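Local coordinates for protein chymotrypsin-like serine protease (Equine arteritis virus, PDB 1MBM) that probably cleaves the viral replicase polyprotein as a chymotrypsin-like serine protease, at residues A87-A92 with A137-P142; V27-S32 with L77-P82; A48-T53 with S68-N73. All coordinates share one frame; numbering follows the deposited sequence.

Interaction 1 (A87-A92 with A137-P142); sequences ASWCTA and AYVTTP
The indole of Trp89 meets Ala137 and Val139 with CZ2, the benzo-ring atom next to the fusion bond on the NE1 side, the two methyl groups arriving obliquely, neither square over a face nor in line with an edge. CZ2 is the atom they share: Trp89 CZ2 lies 3.6 Å from Val139 CG2 and 3.9 Å from Ala137 CB. At the ring edge, in its plane, sits a backbone oxygen of the same strand, with Ala87 O 3.6 Å from Trp89 CE3. The imidazole of His128 also meets the indole, the two ring planes inclined by about 70°.

The side chain of Trp89 sets out toward 137-142, and its chi1 lies well beyond the staggered value, at -90°, with CG beside the backbone N. Val139 offers CG2, the methyl beside its own backbone N, while CG1 is anti to that nitrogen (chi1 172°).

Both strands, 85-91 and 136-140, belong to the second beta-barrel of the chymotrypsin-like fold, but they are not neighbours in its sheet. Strands 117-120 and 123-132 come between them in the pairing order, and the CA atoms of Trp89 and Val139 stand 9.9 Å apart without a hydrogen bond linking the segments. The large indole bridges that gap through the buried barrel interior, where Val118 of strand 117-120 packs against both Trp89 and Val139. Alternation along strand 136-140 puts Ala137 and Val139 on the inner side and turns Tyr138 away, its OH hydrogen-bonded to Asn132. At the other strand's end the chain bends in an inverse gamma turn centred on Cys90, closed by a weak hydrogen bond from Thr91 N to Trp89 O of 3.1 Å.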
# COMPACT_ATOMS: atom_id res chain seq x y z
N ALA A 87 -6.13 6.04 1.63
CA ALA A 87 -4.72 5.87 1.32
C ALA A 87 -4.64 5.42 -0.13
O ALA A 87 -5.60 4.86 -0.67
CB ALA A 87 -4.06 4.86 2.24
N SER A 88 -3.52 5.70 -0.77
CA SER A 88 -3.33 5.31 -2.15
C SER A 88 -2.37 4.14 -2.22
O SER A 88 -1.27 4.20 -1.66
CB SER A 88 -2.78 6.49 -2.98
OG SER A 88 -3.71 7.56 -3.10
N TRP A 89 -2.82 3.08 -2.87
CA TRP A 89 -2.00 1.92 -3.19
C TRP A 89 -1.42 2.25 -4.55
O TRP A 89 -2.15 2.31 -5.54
CB TRP A 89 -2.87 0.65 -3.30
CG TRP A 89 -3.06 -0.11 -2.01
CD1 TRP A 89 -2.58 -1.35 -1.72
CD2 TRP A 89 -3.82 0.31 -0.87
NE1 TRP A 89 -2.96 -1.72 -0.45
CE2 TRP A 89 -3.72 -0.73 0.10
CE3 TRP A 89 -4.54 1.46 -0.54
CZ2 TRP A 89 -4.34 -0.65 1.35
CZ3 TRP A 89 -5.15 1.53 0.71
CH2 TRP A 89 -5.04 0.48 1.64
N CYS A 90 -0.11 2.46 -4.61
CA CYS A 90 0.54 2.90 -5.84
C CYS A 90 0.96 1.73 -6.72
O CYS A 90 2.13 1.35 -6.74
CB CYS A 90 1.75 3.78 -5.52
SG CYS A 90 1.36 5.18 -4.41
N THR A 91 -0.00 1.17 -7.45
CA THR A 91 0.30 0.01 -8.28
C THR A 91 0.93 0.42 -9.61
O THR A 91 0.95 1.60 -9.97
CB THR A 91 -0.96 -0.84 -8.54
OG1 THR A 91 -1.73 -0.28 -9.61
CG2 THR A 91 -1.89 -0.81 -7.34
N ALA A 92 1.41 -0.56 -10.34
CA ALA A 92 2.01 -0.30 -11.65
C ALA A 92 0.98 0.09 -12.72
O ALA A 92 1.36 0.44 -13.83
CB ALA A 92 2.81 -1.49 -12.09
N ALA A 137 -7.37 -5.91 2.45
CA ALA A 137 -5.95 -5.72 2.17
C ALA A 137 -5.14 -5.86 3.45
O ALA A 137 -5.64 -5.58 4.53
CB ALA A 137 -5.72 -4.33 1.55
N TYR A 138 -3.90 -6.33 3.34
CA TYR A 138 -3.01 -6.37 4.48
C TYR A 138 -1.79 -5.53 4.10
O TYR A 138 -1.26 -5.67 2.99
CB TYR A 138 -2.61 -7.80 4.83
CG TYR A 138 -3.78 -8.72 5.10
CD1 TYR A 138 -4.54 -8.59 6.25
CD2 TYR A 138 -4.12 -9.72 4.19
CE1 TYR A 138 -5.62 -9.43 6.49
CE2 TYR A 138 -5.19 -10.57 4.42
CZ TYR A 138 -5.94 -10.43 5.58
OH TYR A 138 -6.99 -11.28 5.81
N VAL A 139 -1.37 -4.64 5.00
CA VAL A 139 -0.27 -3.73 4.73
C VAL A 139 0.81 -3.83 5.81
O VAL A 139 0.52 -3.82 6.99
CB VAL A 139 -0.78 -2.27 4.67
CG1 VAL A 139 0.38 -1.26 4.59
CG2 VAL A 139 -1.78 -2.09 3.50
N THR A 140 2.07 -3.92 5.41
CA THR A 140 3.13 -4.02 6.40
C THR A 140 3.85 -2.69 6.53
O THR A 140 4.31 -2.15 5.52
CB THR A 140 4.14 -5.11 6.01
OG1 THR A 140 3.50 -6.40 6.02
CG2 THR A 140 5.23 -5.23 7.08
N THR A 141 3.97 -2.17 7.75
CA THR A 141 4.72 -0.93 7.98
C THR A 141 6.24 -1.18 8.00
O THR A 141 6.68 -2.32 8.13
CB THR A 141 4.31 -0.28 9.31
OG1 THR A 141 4.88 -1.03 10.39
CG2 THR A 141 2.80 -0.38 9.52
N PRO A 142 7.05 -0.13 7.84
CA PRO A 142 8.51 -0.29 7.92
C PRO A 142 9.04 -0.95 9.20
O PRO A 142 10.14 -1.50 9.18
CB PRO A 142 9.04 1.15 7.76
CG PRO A 142 7.84 2.04 7.89
CD PRO A 142 6.67 1.24 7.44

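Interaction 2 (V27-S32 with L77-P82); sequences VVLTAS and LHFAQP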
# COMPACT_ATOMS: atom_id res chain seq x y z
N VAL A 27 16.31 4.92 -2.58
CA VAL A 27 15.68 3.85 -1.82
C VAL A 27 14.60 3.14 -2.62
O VAL A 27 13.76 3.78 -3.26
CB VAL A 27 15.04 4.39 -0.53
CG1 VAL A 27 14.48 3.26 0.32
CG2 VAL A 27 16.07 5.19 0.26
N VAL A 28 14.62 1.81 -2.59
CA VAL A 28 13.64 1.01 -3.31
C VAL A 28 12.84 0.14 -2.33
O VAL A 28 13.41 -0.69 -1.64
CB VAL A 28 14.34 0.11 -4.36
CG1 VAL A 28 13.33 -0.79 -5.10
CG2 VAL A 28 15.14 0.97 -5.36
N LEU A 29 11.53 0.31 -2.30
CA LEU A 29 10.66 -0.49 -1.42
C LEU A 29 9.81 -1.50 -2.19
O LEU A 29 9.37 -1.22 -3.29
CB LEU A 29 9.70 0.41 -0.66
CG LEU A 29 10.30 1.59 0.08
CD1 LEU A 29 9.19 2.41 0.74
CD2 LEU A 29 11.34 1.12 1.10
N THR A 30 9.57 -2.65 -1.57
CA THR A 30 8.71 -3.70 -2.12
C THR A 30 8.38 -4.66 -0.98
O THR A 30 8.68 -4.36 0.19
CB THR A 30 9.38 -4.43 -3.35
OG1 THR A 30 8.45 -5.31 -3.99
CG2 THR A 30 10.53 -5.36 -2.90
N ALA A 31 7.74 -5.78 -1.30
CA ALA A 31 7.37 -6.78 -0.30
C ALA A 31 8.41 -7.89 -0.22
O ALA A 31 8.92 -8.35 -1.24
CB ALA A 31 6.00 -7.37 -0.62
N SER A 32 8.70 -8.34 0.99
CA SER A 32 9.70 -9.41 1.19
C SER A 32 9.36 -10.71 0.45
O SER A 32 10.24 -11.36 -0.10
CB SER A 32 9.89 -9.68 2.68
OG SER A 32 10.20 -8.48 3.37
N LEU A 77 11.64 10.41 0.44
CA LEU A 77 10.99 9.36 1.23
C LEU A 77 10.66 9.84 2.63
O LEU A 77 11.55 10.23 3.37
CB LEU A 77 11.90 8.13 1.34
CG LEU A 77 11.35 6.93 2.11
CD1 LEU A 77 10.02 6.47 1.52
CD2 LEU A 77 12.33 5.76 2.11
N HIS A 78 9.37 9.83 2.98
CA HIS A 78 8.94 10.13 4.34
C HIS A 78 8.12 8.94 4.84
O HIS A 78 7.19 8.50 4.17
CB HIS A 78 8.07 11.39 4.41
CG HIS A 78 8.74 12.63 3.89
ND1 HIS A 78 9.80 13.22 4.54
CD2 HIS A 78 8.49 13.39 2.80
CE1 HIS A 78 10.18 14.29 3.86
NE2 HIS A 78 9.40 14.42 2.80
N PHE A 79 8.47 8.40 6.00
CA PHE A 79 7.66 7.36 6.61
C PHE A 79 6.70 8.04 7.59
O PHE A 79 7.07 9.04 8.23
CB PHE A 79 8.52 6.34 7.34
CG PHE A 79 9.22 5.36 6.42
CD1 PHE A 79 8.63 4.95 5.25
CD2 PHE A 79 10.48 4.86 6.75
CE1 PHE A 79 9.27 4.03 4.40
CE2 PHE A 79 11.12 3.96 5.91
CZ PHE A 79 10.52 3.55 4.74
N ALA A 80 5.49 7.52 7.72
CA ALA A 80 4.53 8.06 8.68
C ALA A 80 3.64 6.97 9.25
O ALA A 80 3.36 5.96 8.58
CB ALA A 80 3.67 9.17 8.06
N GLN A 81 3.19 7.17 10.48
CA GLN A 81 2.29 6.23 11.14
C GLN A 81 0.98 6.20 10.37
O GLN A 81 0.59 7.19 9.75
CB GLN A 81 2.05 6.67 12.60
CG GLN A 81 0.92 7.68 12.77
CD GLN A 81 0.43 7.78 14.22
OE1 GLN A 81 1.21 8.05 15.12
NE2 GLN A 81 -0.86 7.55 14.43
N PRO A 82 0.31 5.05 10.35
CA PRO A 82 -1.00 4.95 9.70
C PRO A 82 -2.01 5.87 10.38
O PRO A 82 -2.06 5.97 11.60
CB PRO A 82 -1.39 3.49 9.93
CG PRO A 82 -0.52 3.04 11.08
CD PRO A 82 0.77 3.75 10.86
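Val27 and Leu77 mark the closest backbone approach, their CA atoms 7.9 Å apart, between strand 25-31 and an irregular segment that shares no hydrogen bond with it. Side chains fill the interval. Leu77 CD2 reaches 3.8 Å from Val27 CG1, the two side chains crossing at about a right angle; a chi1 of -178° sets Leu77 CG opposite its own backbone N and extends the branched end toward the strand. Its other methyl, Leu77 CD1, lies 4.2 Å from Leu29 CD1.

Segment 77-82 belongs to the connection that runs from the first beta-barrel of this chymotrypsin-like fold to the second, and it lies against both: Val124 of strand 123-132 touches Leu29, Leu77 and Phe79, while Trp20 of strand 14-22 backs both leucines. Leu29 and Phe79 approach from opposite directions, Leu29 CD1 meeting Phe79 CE1 at the ring edge, near its plane, at 4.0 Å. One face of that ring receives Leu77 CG, 4.2 Å above the plane and offset toward the rim. Beyond the contact, Ala31 is the N-cap of helix 32-35, which by comparison with other chymotrypsin-like enzymes probably carries the catalytic histidine.

Interaction 3 (A48-T53 with S68-N73); sequences AMLTLT and SELPGN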
# COMPACT_ATOMS: atom_id res chain seq x y z
N ALA A 48 15.38 1.54 -17.00
CA ALA A 48 16.35 1.01 -16.06
C ALA A 48 15.99 -0.37 -15.55
O ALA A 48 14.85 -0.62 -15.18
CB ALA A 48 16.53 1.98 -14.90
N MET A 49 16.97 -1.26 -15.53
CA MET A 49 16.83 -2.60 -14.97
C MET A 49 18.01 -2.78 -14.03
O MET A 49 19.17 -2.66 -14.45
CB MET A 49 16.82 -3.68 -16.07
CG MET A 49 16.57 -5.09 -15.53
SD MET A 49 16.58 -6.43 -16.75
CE MET A 49 18.09 -6.09 -17.63
N LEU A 50 17.72 -3.05 -12.76
CA LEU A 50 18.75 -3.10 -11.73
C LEU A 50 18.45 -4.21 -10.73
O LEU A 50 17.32 -4.33 -10.25
CB LEU A 50 18.78 -1.75 -11.00
CG LEU A 50 19.85 -1.42 -9.95
CD1 LEU A 50 21.25 -1.61 -10.51
CD2 LEU A 50 19.69 0.00 -9.44
N THR A 51 19.45 -5.03 -10.43
CA THR A 51 19.28 -6.09 -9.45
C THR A 51 19.68 -5.52 -8.09
O THR A 51 20.70 -4.84 -7.97
CB THR A 51 20.13 -7.31 -9.82
OG1 THR A 51 19.71 -7.78 -11.10
CG2 THR A 51 19.81 -8.47 -8.91
N LEU A 52 18.86 -5.78 -7.07
CA LEU A 52 19.10 -5.24 -5.74
C LEU A 52 19.03 -6.27 -4.61
O LEU A 52 18.39 -7.30 -4.75
CB LEU A 52 18.05 -4.17 -5.45
CG LEU A 52 17.92 -3.09 -6.52
CD1 LEU A 52 16.50 -2.53 -6.55
CD2 LEU A 52 18.93 -2.01 -6.26
N THR A 53 19.69 -5.96 -3.49
CA THR A 53 19.64 -6.76 -2.27
C THR A 53 18.79 -6.00 -1.24
O THR A 53 18.93 -4.78 -1.12
CB THR A 53 21.07 -7.00 -1.73
OG1 THR A 53 21.68 -8.08 -2.47
CG2 THR A 53 21.06 -7.54 -0.32
N SER A 68 23.80 7.26 -9.48
CA SER A 68 24.55 6.79 -10.64
C SER A 68 24.10 5.41 -11.13
O SER A 68 24.39 5.01 -12.25
CB SER A 68 26.05 6.79 -10.35
OG SER A 68 26.33 6.11 -9.14
N GLU A 69 23.40 4.68 -10.27
CA GLU A 69 22.91 3.36 -10.63
C GLU A 69 21.46 3.41 -11.07
O GLU A 69 21.02 2.62 -11.91
CB GLU A 69 23.04 2.42 -9.43
CG GLU A 69 24.47 2.07 -9.09
CD GLU A 69 25.19 1.48 -10.29
OE1 GLU A 69 24.67 0.51 -10.88
OE2 GLU A 69 26.28 1.99 -10.63
N LEU A 70 20.71 4.33 -10.47
CA LEU A 70 19.29 4.50 -10.75
C LEU A 70 18.96 5.99 -10.74
O LEU A 70 18.41 6.50 -9.77
CB LEU A 70 18.48 3.78 -9.67
CG LEU A 70 16.97 3.54 -9.78
CD1 LEU A 70 16.62 2.88 -11.10
CD2 LEU A 70 16.50 2.66 -8.61
N PRO A 71 19.33 6.70 -11.82
CA PRO A 71 19.09 8.15 -11.91
C PRO A 71 17.63 8.53 -12.08
O PRO A 71 16.84 7.79 -12.65
CB PRO A 71 19.88 8.54 -13.17
CG PRO A 71 19.86 7.31 -14.00
CD PRO A 71 20.04 6.19 -13.00
N GLY A 72 17.28 9.71 -11.59
CA GLY A 72 15.93 10.20 -11.72
C GLY A 72 15.57 11.12 -10.58
O GLY A 72 16.22 11.12 -9.53
N ASN A 73 14.53 11.91 -10.78
CA ASN A 73 14.09 12.83 -9.75
C ASN A 73 13.07 12.14 -8.84
O ASN A 73 11.87 12.46 -8.87
CB ASN A 73 13.49 14.09 -10.37
CG ASN A 73 13.48 15.25 -9.40
OD1 ASN A 73 14.33 15.34 -8.52
ND2 ASN A 73 12.52 16.15 -9.57
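Glu69 and Leu70, in the loop that follows strand 60-65, lie against Leu50 and Ala48 of strand 48-57, which runs between strands 40-45 and 60-65 in the first beta-barrel of the chymotrypsin-like fold. Just before them, Ser68 OG is hydrogen-bonded to Thr66 OG1 at the start of the loop.

Glu69 crosses Leu50 at about a right angle. Its chain is bent at chi2 (-55°), which brings Glu69 OE1 across to 4.0 Å from Leu50 CD1. The second methyl of Leu50 works on the loop backbone, with Leu50 CD2 3.8 Å from Glu69 O. Glu69 is solvent-exposed here, and Leu50 CD2 also meets Glu69 CB, at 4.1 Å; no hydrogen bond joins the segments.

Leu70 follows and is buried. Leu50 CD2 stands 4.0 Å from Leu70 CB. With CG anti to the backbone N (chi1 -169°), the side chain of Leu70 extends so that Leu70 CD1 meets Ala48 CB at 3.9 Å. Leu70 also touches Leu43, Thr65, Val26 and Val28, residues of three strands of the barrel; Thr65, on strand 60-65, is in contact with Leu50 as well. The loop is tied to its own continuation by the hydrogen bond that Leu70 O accepts from Trp74 NE1.

Interaction 1 lies deepest, with its centre about 1 Å from the centre of the chain, and joins two strands of the second barrel through an aromatic ring. Interaction 2, also buried, is wholly aliphatic and aromatic and joins strand 25-31 of the first barrel to the connection between the barrels; interaction 3, with its centre 22 Å out, mixes leucine packing with a solvent-exposed glutamate. The first two meet where Pro142 CG lies 3.9 Å from Phe79 CG. Interactions 2 and 3 both involve the first barrel's sheet: from strand 25-31, the two methyls of Val28 reach Leu52 and Leu70. Interactions 1 and 3 do not touch, their nearest atoms about 12 Å apart. None of the three is bridged by a hydrogen bond.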